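Local coordinates for AztD protein (Citrobacter koseri, PDB 6CMK) that acts as a periplasmic zinc chaperone of the AztABCD transport system, handing one bound zinc ion directly to the solute-binding protein AztC, at the interface of chains A and B. Coordinates in Å, arbitrary orientation; residue numbers count along the deposited sequence, not the author numbering. Chains: chain A/B, AztD protein.

The interface of chains A and B. Residues chain A 295-298, 319, 321; chain B 222-223, 269, 286.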
ATOM      1  N   GLN A 295      -4.886  -8.539   8.541  1.00 12.00           N
ATOM      2  CA  GLN A 295      -3.554  -7.984   8.376  1.00 11.17           C
ATOM      3  C   GLN A 295      -2.838  -8.708   7.249  1.00 11.50           C
ATOM      4  O   GLN A 295      -2.656  -9.929   7.315  1.00 14.23           O
ATOM      5  CB  GLN A 295      -2.754  -8.150   9.662  1.00 12.24           C
ATOM      6  CG  GLN A 295      -1.351  -7.597   9.582  1.00 14.56           C
ATOM      7  CD  GLN A 295      -1.341  -6.114   9.347  1.00 14.84           C
ATOM      8  OE1 GLN A 295      -1.909  -5.346  10.133  1.00 15.93           O
ATOM      9  NE2 GLN A 295      -0.700  -5.690   8.256  1.00 15.39           N
ATOM     10  N   LEU A 296      -2.363  -7.939   6.239  1.00 12.83           N
ATOM     11  CA  LEU A 296      -1.562  -8.505   5.159  1.00 11.43           C
ATOM     12  C   LEU A 296      -0.084  -8.498   5.527  1.00 12.10           C
ATOM     13  O   LEU A 296       0.351  -7.664   6.322  1.00 11.85           O
ATOM     14  CB  LEU A 296      -1.759  -7.705   3.874  1.00 11.69           C
ATOM     15  CG  LEU A 296      -3.183  -7.601   3.337  1.00  9.91           C
ATOM     16  CD1 LEU A 296      -3.210  -6.667   2.138  1.00 12.67           C
ATOM     17  CD2 LEU A 296      -3.744  -8.976   2.985  1.00 12.42           C
ATOM     18  N   PRO A 297       0.710  -9.415   4.960  1.00 11.28           N
ATOM     19  CA  PRO A 297       2.155  -9.418   5.273  1.00 11.04           C
ATOM     20  C   PRO A 297       2.880  -8.176   4.803  1.00 13.67           C
ATOM     21  O   PRO A 297       3.782  -7.698   5.503  1.00 13.42           O
ATOM     22  CB  PRO A 297       2.664 -10.682   4.562  1.00 15.44           C
ATOM     23  CG  PRO A 297       1.656 -10.924   3.477  1.00 19.34           C
ATOM     24  CD  PRO A 297       0.345 -10.558   4.110  1.00 14.49           C
ATOM     25  N   THR A 298       2.525  -7.658   3.629  1.00 12.66           N
ATOM     26  CA  THR A 298       3.046  -6.413   3.085  1.00 11.55           C
ATOM     27  C   THR A 298       1.883  -5.733   2.365  1.00  9.68           C
ATOM     28  O   THR A 298       0.734  -6.188   2.438  1.00 10.41           O
ATOM     29  CB  THR A 298       4.258  -6.648   2.160  1.00 12.09           C
ATOM     30  OG1 THR A 298       3.934  -7.614   1.163  1.00 12.21           O
ATOM     31  CG2 THR A 298       5.460  -7.157   2.941  1.00 12.48           C
ATOM     32  N   ASP A 319       5.406  -8.063  -1.686  1.00 11.43           N
ATOM     33  CA  ASP A 319       6.475  -9.026  -1.473  1.00 11.58           C
ATOM     34  C   ASP A 319       6.538 -10.081  -2.563  1.00 14.95           C
ATOM     35  O   ASP A 319       7.459 -10.906  -2.544  1.00 14.35           O
ATOM     36  CB  ASP A 319       6.339  -9.703  -0.099  1.00 10.48           C
ATOM     37  CG  ASP A 319       4.933 -10.238   0.182  1.00 14.78           C
ATOM     38  OD1 ASP A 319       4.184 -10.501  -0.779  1.00 13.60           O
ATOM     39  OD2 ASP A 319       4.576 -10.406   1.374  1.00 16.82           O
ATOM     40  N   LYS A 321       3.954 -12.251  -3.184  1.00 10.82           N
ATOM     41  CA  LYS A 321       3.187 -13.420  -2.781  1.00 11.21           C
ATOM     42  C   LYS A 321       1.716 -13.286  -3.148  1.00 11.30           C
ATOM     43  O   LYS A 321       1.134 -12.200  -3.110  1.00 10.13           O
ATOM     44  CB  LYS A 321       3.294 -13.655  -1.274  1.00 12.74           C
ATOM     45  CG  LYS A 321       4.707 -13.953  -0.808  1.00 14.74           C
ATOM     46  CD  LYS A 321       4.755 -14.097   0.704  1.00 20.73           C
ATOM     47  CE  LYS A 321       6.180 -14.233   1.201  1.00 28.75           C
ATOM     48  NZ  LYS A 321       6.221 -14.238   2.688  1.00 28.16           N
TER
ATOM     49  N   GLY B 222       6.895  -4.815   7.020  1.00 12.72           N
ATOM     50  CA  GLY B 222       5.576  -5.389   6.794  1.00 14.60           C
ATOM     51  C   GLY B 222       4.859  -5.582   8.110  1.00 12.53           C
ATOM     52  O   GLY B 222       4.881  -4.710   8.984  1.00 14.28           O
ATOM     53  N   ASP B 223       4.220  -6.743   8.268  1.00 10.27           N
ATOM     54  CA  ASP B 223       3.405  -6.999   9.452  1.00 14.46           C
ATOM     55  C   ASP B 223       4.212  -7.450  10.668  1.00 12.13           C
ATOM     56  O   ASP B 223       3.609  -7.788  11.697  1.00 12.72           O
ATOM     57  CB  ASP B 223       2.327  -8.040   9.126  1.00 14.89           C
ATOM     58  CG  ASP B 223       2.859  -9.462   9.033  1.00 17.55           C
ATOM     59  OD1 ASP B 223       4.088  -9.701   8.947  1.00 16.85           O
ATOM     60  OD2 ASP B 223       2.004 -10.370   9.047  1.00 21.30           O
ATOM     61  N   GLN B 269       9.954  -8.449   3.147  1.00 13.39           N
ATOM     62  CA  GLN B 269      10.097  -8.557   4.601  1.00 12.53           C
ATOM     63  C   GLN B 269      11.479  -9.081   4.967  1.00 14.53           C
ATOM     64  O   GLN B 269      11.807 -10.242   4.694  1.00 15.10           O
ATOM     65  CB  GLN B 269       9.018  -9.450   5.202  1.00 13.55           C
ATOM     66  CG  GLN B 269       7.668  -8.784   5.204  1.00 14.78           C
ATOM     67  CD  GLN B 269       6.648  -9.559   6.009  1.00 14.89           C
ATOM     68  OE1 GLN B 269       6.102 -10.556   5.545  1.00 14.88           O
ATOM     69  NE2 GLN B 269       6.415  -9.120   7.241  1.00 12.77           N
ATOM     70  N   THR B 286      10.411 -14.618   7.951  1.00 24.15           N
ATOM     71  CA  THR B 286       9.429 -15.551   7.425  1.00 32.57           C
ATOM     72  C   THR B 286      10.010 -16.932   7.150  1.00 43.92           C
ATOM     73  O   THR B 286       9.242 -17.853   6.852  1.00 48.16           O
ATOM     74  CB  THR B 286       8.813 -14.989   6.134  1.00 38.74           C
ATOM     75  OG1 THR B 286       9.765 -15.073   5.063  1.00 41.44           O
ATOM     76  CG2 THR B 286       8.387 -13.525   6.318  1.00 35.77           C
TER
HETATM   77  O   HOH W   1       6.358 -11.409   3.111  1.00 14.46           O
HETATM   78  O   HOH W   2      -0.062 -11.288   7.568  1.00 18.81           O
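A:Pro297 meets B:Asp223 and B:Gln269 in a small polar contact between two copies of AztD, and the patch illustrates how a pairing of copies can be built from a backbone hydrogen bond, water bridges and modest packing. A direct hydrogen bond runs from the backbone N of B:Asp223 to the carbonyl O of A:Pro297 (3.0 Å), with the donor tilted 32° from the carbonyl plane.

Water adds further polar links. Water 1 gathers the carboxylate OD2 of A:Asp319, the side-chain amine NZ of A:Lys321 and the amide OE1 of B:Gln269, the last at 2.6 Å. Water 1 thus ties an acidic and a basic side chain of chain A to the amide of chain B, and their opposite charges might orient it. Water 2 joins the backbone O of A:Gln295 to the carboxylate OD2 of B:Asp223 (2.7 Å).

Bonds within each chain set these groups in place. B:Gln269 NE2 donates to B:Asp223 OD1 (2.9 Å), reaching its anti side from 33° out of the carboxylate plane, so amide and carboxylate steady each other while OE1 of the amide and OD2 of the carboxylate stay turned to water 1 and water 2. On the opposite side, A:Gln295 NE2 binds the O of A:Leu296 (3.0 Å) almost within its own amide plane. The backbone N of A:Lys321 donates to OD1 of A:Asp319, leaving OD2 for water 1.

Apolar contact is slight. With CG anti to the backbone N (chi1 -180°) and the chain bent at chi2, A:Gln295 lays its CG against CB of B:Asp223 (3.7 Å), the two side chains crossing at a slant. The methyl CG2 of A:Thr298 touches CG of B:Gln269 (3.6 Å).

AztD is a monomeric beta-propeller protein; the pairing is not an exact two-fold and may reflect crystal packing. Chain A contributes the end of strand 291-295 and the loop after it, with A:Asp319 in the loop before strand 321-326 and A:Lys321 at its first residue; chain B contributes loop residues, with B:Gly222 and B:Asp223 lying between strands 218-221 and 224-228.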